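Local coordinates for pullulanase (Klebsiella oxytoca, PDB 2YOC), which hydrolyses the alpha-1,6-glucosidic linkages of pullulan and related alpha-dextrins as a secreted glycosyl hydrolase, at residues A277-L283 / R640-K644; T365-A369 / K644-D648. All blocks are in the same frame, centred on the assembly; numbering follows the deposited sequence.

Both contacts illustrate how a catalytic barrel of the alpha-amylase type uses one helix, 640-655, to contact two parts of the chain that come earlier in sequence. In contact 1 the first turn of that helix meets helix 269-280 and its adjoining turn; in contact 2 the next turn meets a loop of the CBM48-like beta domain. The centres lie 11 Å apart, and K644 belongs to both. Each is partly buried, with an apolar patch beside polar pairs, but the chemistry shifts: contact 1, farther from the chain's centre, rests on a two-pronged arginine-glutamate salt bridge, whereas the smaller contact 2 turns on one tyrosine and its hydroxyl-carboxylate hydrogen bond.

Contact 1. Residues A277-L283 / R640-K644; sequences AEAAEAL and RMFAK
Residues 277-280 are helical, and A280 to L283 form a type I turn; 640-644 is the opening turn of another helix. The closest CA pair is A277-R640, 6.4 Å apart. R640 (chi1 m, chi2 t, chi3 p) bends its guanidinium over A277 to meet E281 (chi1 -92°, between wells; chi2 t) in a bidentate salt bridge, with NE to OE2 of E281 at 2.9 Å and NH2 to OE1 of E281 at 3.0 Å, both nearly linear. The carboxylate lies at the guanidinium edge, while A277 CB covers a face, 3.5 Å from R640 NE. One residue on, selenomethionine M641 (mmm) brings SE within 3.6 Å of A280 CB. K644 (ttt, then p) reaches past E281, with NZ in a weak hydrogen bond to L283 O at 3.1 Å; its stronger partner is D648. The contact joins helix 269-280 and the adjoining turn to helix 640-655, between the third and fourth barrel strands in sequence; W299 of strand 293-299 touches both A280 and M641.

Contact 2. Residues T365-A369 / K644-D648; sequences TDPYA and KLIAD
Y368 contributes the largest share of this loop-to-helix contact. Its chi1 of -86° and chi2 of 76° carry the ring across to helical residues 644-648. Y368 OH donates to D648 OD2 at 2.7 Å and lies 3.3 Å from L645 CA; Y368 CE1 lies 3.7 Å from L645 CD1. L645 (chi1 t, chi2 139°, between wells) also puts CD1 4.0 Å from P367 CB. D648, with chi1 m, turns its carboxylate to both the tyrosine and K644, whose NZ sits 3.0 Å from D648 OD2, an i to i+4 salt bridge within the helix. The loop is shaped by a type I turn from D366 to A369 and an Asx turn in which Y368 N donates to D366 OD1 at 3.0 Å. Y368 and L645 have the nearest CA atoms, 7.7 Å apart. This loop of the CBM48-like domain, between strands 358-364 and 371-372, meets helix 640-655 where helix 608-611 covers P367 and L645, and R681 of helix 672-683 pairs with D648.

Contact 1. Residues A277-L283 / R640-K644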
ATOM      1  N   ALA B 277     -21.928 -26.191 -37.909  1.00 58.89           N
ATOM      2  CA  ALA B 277     -20.597 -26.408 -37.357  1.00 57.98           C
ATOM      3  C   ALA B 277     -20.294 -27.785 -36.789  1.00 62.29           C
ATOM      4  O   ALA B 277     -19.158 -28.233 -36.951  1.00 62.29           O
ATOM      5  CB  ALA B 277     -20.203 -25.312 -36.387  1.00 57.17           C
ATOM      6  N   GLU B 278     -21.275 -28.475 -36.168  1.00 56.88           N
ATOM      7  CA  GLU B 278     -20.962 -29.797 -35.620  1.00 56.02           C
ATOM      8  C   GLU B 278     -20.467 -30.747 -36.684  1.00 57.36           C
ATOM      9  O   GLU B 278     -19.381 -31.327 -36.506  1.00 57.52           O
ATOM     10  CB  GLU B 278     -22.117 -30.416 -34.828  1.00 57.71           C
ATOM     11  CG  GLU B 278     -21.631 -31.161 -33.597  1.00 68.05           C
ATOM     12  CD  GLU B 278     -22.658 -32.062 -32.941  1.00111.50           C
ATOM     13  OE1 GLU B 278     -23.826 -31.632 -32.765  1.00119.89           O
ATOM     14  OE2 GLU B 278     -22.290 -33.213 -32.607  1.00109.23           O
ATOM     15  N   ALA B 279     -21.221 -30.832 -37.816  1.00 50.30           N
ATOM     16  CA  ALA B 279     -20.926 -31.676 -38.978  1.00 49.29           C
ATOM     17  C   ALA B 279     -19.766 -31.146 -39.754  1.00 54.11           C
ATOM     18  O   ALA B 279     -18.877 -31.916 -40.126  1.00 55.78           O
ATOM     19  CB  ALA B 279     -22.137 -31.775 -39.890  1.00 50.70           C
ATOM     20  N   ALA B 280     -19.771 -29.833 -40.018  1.00 51.19           N
ATOM     21  CA  ALA B 280     -18.751 -29.161 -40.820  1.00 51.62           C
ATOM     22  C   ALA B 280     -17.364 -29.340 -40.237  1.00 57.72           C
ATOM     23  O   ALA B 280     -16.428 -29.557 -40.999  1.00 58.84           O
ATOM     24  CB  ALA B 280     -19.088 -27.692 -40.979  1.00 52.12           C
ATOM     25  N   GLU B 281     -17.253 -29.354 -38.885  1.00 54.73           N
ATOM     26  CA  GLU B 281     -16.001 -29.493 -38.135  1.00 54.07           C
ATOM     27  C   GLU B 281     -15.326 -30.805 -38.389  1.00 58.25           C
ATOM     28  O   GLU B 281     -14.103 -30.901 -38.229  1.00 59.91           O
ATOM     29  CB  GLU B 281     -16.247 -29.344 -36.626  1.00 54.68           C
ATOM     30  CG  GLU B 281     -16.086 -27.928 -36.097  1.00 57.80           C
ATOM     31  CD  GLU B 281     -16.503 -27.690 -34.654  1.00 78.68           C
ATOM     32  OE1 GLU B 281     -16.967 -28.640 -33.979  1.00 76.66           O
ATOM     33  OE2 GLU B 281     -16.340 -26.539 -34.190  1.00 70.01           O
ATOM     34  N   ALA B 282     -16.111 -31.822 -38.754  1.00 52.41           N
ATOM     35  CA  ALA B 282     -15.609 -33.172 -38.968  1.00 51.53           C
ATOM     36  C   ALA B 282     -15.139 -33.446 -40.426  1.00 58.12           C
ATOM     37  O   ALA B 282     -14.883 -34.611 -40.784  1.00 60.69           O
ATOM     38  CB  ALA B 282     -16.665 -34.168 -38.529  1.00 52.02           C
ATOM     39  N   LEU B 283     -15.032 -32.382 -41.264  1.00 50.79           N
ATOM     40  CA  LEU B 283     -14.616 -32.519 -42.664  1.00 49.96           C
ATOM     41  C   LEU B 283     -13.301 -31.849 -42.974  1.00 56.45           C
ATOM     42  O   LEU B 283     -12.781 -31.081 -42.161  1.00 54.44           O
ATOM     43  CB  LEU B 283     -15.697 -32.069 -43.646  1.00 49.54           C
ATOM     44  CG  LEU B 283     -17.052 -32.716 -43.408  1.00 52.75           C
ATOM     45  CD1 LEU B 283     -18.044 -32.228 -44.387  1.00 53.32           C
ATOM     46  CD2 LEU B 283     -16.965 -34.200 -43.449  1.00 50.99           C
ATOM     47  N   ARG B 640     -16.605 -21.188 -34.617  1.00 49.55           N
ATOM     48  CA  ARG B 640     -16.176 -22.560 -34.819  1.00 48.34           C
ATOM     49  C   ARG B 640     -15.372 -22.878 -36.097  1.00 54.15           C
ATOM     50  O   ARG B 640     -14.318 -23.513 -35.999  1.00 56.99           O
ATOM     51  CB  ARG B 640     -17.370 -23.486 -34.635  1.00 46.49           C
ATOM     52  CG  ARG B 640     -17.842 -23.570 -33.198  1.00 46.38           C
ATOM     53  CD  ARG B 640     -19.136 -24.338 -33.019  1.00 52.10           C
ATOM     54  NE  ARG B 640     -18.975 -25.789 -33.149  1.00 61.76           N
ATOM     55  CZ  ARG B 640     -19.875 -26.683 -32.730  1.00 82.21           C
ATOM     56  NH1 ARG B 640     -20.997 -26.282 -32.139  1.00 71.18           N
ATOM     57  NH2 ARG B 640     -19.658 -27.982 -32.893  1.00 64.10           N
HETATM   58  N   MSE B 641     -15.854 -22.455 -37.271  1.00 49.11           N
HETATM   59  CA  MSE B 641     -15.172 -22.716 -38.537  1.00 49.93           C
HETATM   60  C   MSE B 641     -13.902 -21.910 -38.763  1.00 55.88           C
HETATM   61  O   MSE B 641     -12.949 -22.410 -39.388  1.00 55.11           O
HETATM   62  CB  MSE B 641     -16.123 -22.653 -39.744  1.00 52.74           C
HETATM   63  CG  MSE B 641     -17.233 -23.720 -39.701  1.00 59.52           C
HETATM   64 SE   MSE B 641     -16.637 -25.540 -39.341  1.00 66.22          SE
HETATM   65  CE  MSE B 641     -15.801 -25.892 -41.005  1.00 62.73           C
ATOM     66  N   PHE B 642     -13.859 -20.692 -38.225  1.00 54.44           N
ATOM     67  CA  PHE B 642     -12.633 -19.921 -38.322  1.00 55.83           C
ATOM     68  C   PHE B 642     -11.610 -20.478 -37.340  1.00 61.44           C
ATOM     69  O   PHE B 642     -10.415 -20.523 -37.664  1.00 62.26           O
ATOM     70  CB  PHE B 642     -12.831 -18.420 -38.114  1.00 57.77           C
ATOM     71  CG  PHE B 642     -11.578 -17.644 -38.486  1.00 59.61           C
ATOM     72  CD1 PHE B 642     -11.007 -17.770 -39.755  1.00 63.56           C
ATOM     73  CD2 PHE B 642     -10.950 -16.820 -37.559  1.00 59.48           C
ATOM     74  CE1 PHE B 642      -9.838 -17.073 -40.083  1.00 63.60           C
ATOM     75  CE2 PHE B 642      -9.786 -16.128 -37.892  1.00 61.66           C
ATOM     76  CZ  PHE B 642      -9.245 -16.249 -39.153  1.00 60.49           C
ATOM     77  N   ALA B 643     -12.073 -20.962 -36.173  1.00 57.29           N
ATOM     78  CA  ALA B 643     -11.152 -21.579 -35.208  1.00 56.12           C
ATOM     79  C   ALA B 643     -10.553 -22.829 -35.880  1.00 57.78           C
ATOM     80  O   ALA B 643      -9.334 -23.046 -35.794  1.00 56.89           O
ATOM     81  CB  ALA B 643     -11.884 -21.943 -33.919  1.00 56.30           C
ATOM     82  N   LYS B 644     -11.399 -23.582 -36.639  1.00 52.45           N
ATOM     83  CA  LYS B 644     -10.977 -24.767 -37.391  1.00 51.38           C
ATOM     84  C   LYS B 644      -9.961 -24.355 -38.491  1.00 54.55           C
ATOM     85  O   LYS B 644      -8.903 -24.986 -38.622  1.00 52.67           O
ATOM     86  CB  LYS B 644     -12.180 -25.528 -37.970  1.00 52.06           C
ATOM     87  CG  LYS B 644     -11.756 -26.824 -38.626  1.00 54.03           C
ATOM     88  CD  LYS B 644     -12.882 -27.631 -39.296  1.00 64.72           C
ATOM     89  CE  LYS B 644     -12.351 -28.507 -40.420  1.00 67.05           C
ATOM     90  NZ  LYS B 644     -11.227 -29.441 -40.018  1.00 56.48           N
TER

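Contact 2. Residues T365-A369 / K644-D648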
ATOM      1  N   THR B 365     -10.861 -17.417 -54.679  1.00 64.83           N
ATOM      2  CA  THR B 365      -9.786 -18.382 -54.434  1.00 64.08           C
ATOM      3  C   THR B 365     -10.133 -19.189 -53.166  1.00 68.61           C
ATOM      4  O   THR B 365     -11.019 -18.786 -52.407  1.00 68.36           O
ATOM      5  CB  THR B 365      -8.413 -17.686 -54.341  1.00 65.21           C
ATOM      6  OG1 THR B 365      -8.507 -16.490 -53.555  1.00 69.58           O
ATOM      7  CG2 THR B 365      -7.828 -17.387 -55.697  1.00 55.10           C
ATOM      8  N   ASP B 366      -9.466 -20.323 -52.943  1.00 65.99           N
ATOM      9  CA  ASP B 366      -9.743 -21.169 -51.786  1.00 66.71           C
ATOM     10  C   ASP B 366      -9.140 -20.564 -50.518  1.00 71.11           C
ATOM     11  O   ASP B 366      -7.943 -20.255 -50.525  1.00 72.86           O
ATOM     12  CB  ASP B 366      -9.108 -22.556 -52.006  1.00 69.35           C
ATOM     13  CG  ASP B 366      -9.785 -23.739 -51.334  1.00 79.29           C
ATOM     14  OD1 ASP B 366     -10.216 -23.602 -50.162  1.00 79.31           O
ATOM     15  OD2 ASP B 366      -9.849 -24.806 -51.959  1.00 83.75           O
ATOM     16  N   PRO B 367      -9.886 -20.468 -49.395  1.00 63.77           N
ATOM     17  CA  PRO B 367      -9.240 -20.032 -48.141  1.00 62.33           C
ATOM     18  C   PRO B 367      -8.221 -21.085 -47.652  1.00 66.88           C
ATOM     19  O   PRO B 367      -7.267 -20.774 -46.936  1.00 65.99           O
ATOM     20  CB  PRO B 367     -10.399 -19.930 -47.144  1.00 63.58           C
ATOM     21  CG  PRO B 367     -11.621 -20.293 -47.860  1.00 68.46           C
ATOM     22  CD  PRO B 367     -11.293 -20.859 -49.190  1.00 64.66           C
ATOM     23  N   TYR B 368      -8.455 -22.345 -48.049  1.00 64.53           N
ATOM     24  CA  TYR B 368      -7.639 -23.508 -47.752  1.00 63.80           C
ATOM     25  C   TYR B 368      -6.611 -23.793 -48.856  1.00 66.34           C
ATOM     26  O   TYR B 368      -6.038 -24.887 -48.876  1.00 65.14           O
ATOM     27  CB  TYR B 368      -8.551 -24.719 -47.518  1.00 65.49           C
ATOM     28  CG  TYR B 368      -9.040 -24.842 -46.098  1.00 67.14           C
ATOM     29  CD1 TYR B 368     -10.052 -24.020 -45.613  1.00 68.98           C
ATOM     30  CD2 TYR B 368      -8.492 -25.786 -45.234  1.00 68.07           C
ATOM     31  CE1 TYR B 368     -10.521 -24.143 -44.302  1.00 70.43           C
ATOM     32  CE2 TYR B 368      -8.937 -25.907 -43.918  1.00 69.19           C
ATOM     33  CZ  TYR B 368      -9.947 -25.076 -43.449  1.00 79.58           C
ATOM     34  OH  TYR B 368     -10.393 -25.211 -42.147  1.00 79.77           O
ATOM     35  N   ALA B 369      -6.366 -22.813 -49.764  1.00 63.29           N
ATOM     36  CA  ALA B 369      -5.369 -22.937 -50.846  1.00 64.40           C
ATOM     37  C   ALA B 369      -4.019 -23.233 -50.232  1.00 67.64           C
ATOM     38  O   ALA B 369      -3.701 -22.669 -49.177  1.00 68.16           O
ATOM     39  CB  ALA B 369      -5.280 -21.637 -51.645  1.00 65.95           C
ATOM     40  N   LYS B 644     -11.399 -23.582 -36.639  1.00 52.45           N
ATOM     41  CA  LYS B 644     -10.977 -24.767 -37.391  1.00 51.38           C
ATOM     42  C   LYS B 644      -9.961 -24.355 -38.491  1.00 54.55           C
ATOM     43  O   LYS B 644      -8.903 -24.986 -38.622  1.00 52.67           O
ATOM     44  CB  LYS B 644     -12.180 -25.528 -37.970  1.00 52.06           C
ATOM     45  CG  LYS B 644     -11.756 -26.824 -38.626  1.00 54.03           C
ATOM     46  CD  LYS B 644     -12.882 -27.631 -39.296  1.00 64.72           C
ATOM     47  CE  LYS B 644     -12.351 -28.507 -40.420  1.00 67.05           C
ATOM     48  NZ  LYS B 644     -11.227 -29.441 -40.018  1.00 56.48           N
ATOM     49  N   LEU B 645     -10.263 -23.265 -39.234  1.00 50.22           N
ATOM     50  CA  LEU B 645      -9.344 -22.783 -40.256  1.00 49.43           C
ATOM     51  C   LEU B 645      -7.960 -22.553 -39.659  1.00 55.21           C
ATOM     52  O   LEU B 645      -6.982 -23.084 -40.212  1.00 57.08           O
ATOM     53  CB  LEU B 645      -9.857 -21.506 -40.920  1.00 48.91           C
ATOM     54  CG  LEU B 645      -9.109 -21.089 -42.198  1.00 51.34           C
ATOM     55  CD1 LEU B 645     -10.082 -20.597 -43.259  1.00 51.58           C
ATOM     56  CD2 LEU B 645      -8.025 -20.062 -41.910  1.00 47.81           C
ATOM     57  N   ILE B 646      -7.877 -21.775 -38.532  1.00 49.26           N
ATOM     58  CA  ILE B 646      -6.620 -21.465 -37.832  1.00 48.13           C
ATOM     59  C   ILE B 646      -5.844 -22.761 -37.492  1.00 52.57           C
ATOM     60  O   ILE B 646      -4.674 -22.884 -37.870  1.00 53.04           O
ATOM     61  CB  ILE B 646      -6.838 -20.602 -36.570  1.00 50.72           C
ATOM     62  CG1 ILE B 646      -7.494 -19.262 -36.907  1.00 52.21           C
ATOM     63  CG2 ILE B 646      -5.527 -20.384 -35.812  1.00 50.41           C
ATOM     64  CD1 ILE B 646      -8.117 -18.524 -35.691  1.00 50.76           C
ATOM     65  N   ALA B 647      -6.512 -23.732 -36.822  1.00 45.05           N
ATOM     66  CA  ALA B 647      -5.877 -24.972 -36.455  1.00 42.36           C
ATOM     67  C   ALA B 647      -5.332 -25.731 -37.654  1.00 47.92           C
ATOM     68  O   ALA B 647      -4.172 -26.172 -37.613  1.00 48.47           O
ATOM     69  CB  ALA B 647      -6.841 -25.828 -35.686  1.00 42.45           C
ATOM     70  N   ASP B 648      -6.153 -25.862 -38.731  1.00 45.39           N
ATOM     71  CA  ASP B 648      -5.771 -26.608 -39.934  1.00 46.42           C
ATOM     72  C   ASP B 648      -4.605 -25.910 -40.609  1.00 56.62           C
ATOM     73  O   ASP B 648      -3.723 -26.579 -41.161  1.00 59.30           O
ATOM     74  CB  ASP B 648      -6.941 -26.764 -40.913  1.00 47.51           C
ATOM     75  CG  ASP B 648      -8.138 -27.570 -40.460  1.00 59.43           C
ATOM     76  OD1 ASP B 648      -7.997 -28.360 -39.515  1.00 60.31           O
ATOM     77  OD2 ASP B 648      -9.207 -27.462 -41.106  1.00 73.10           O
TER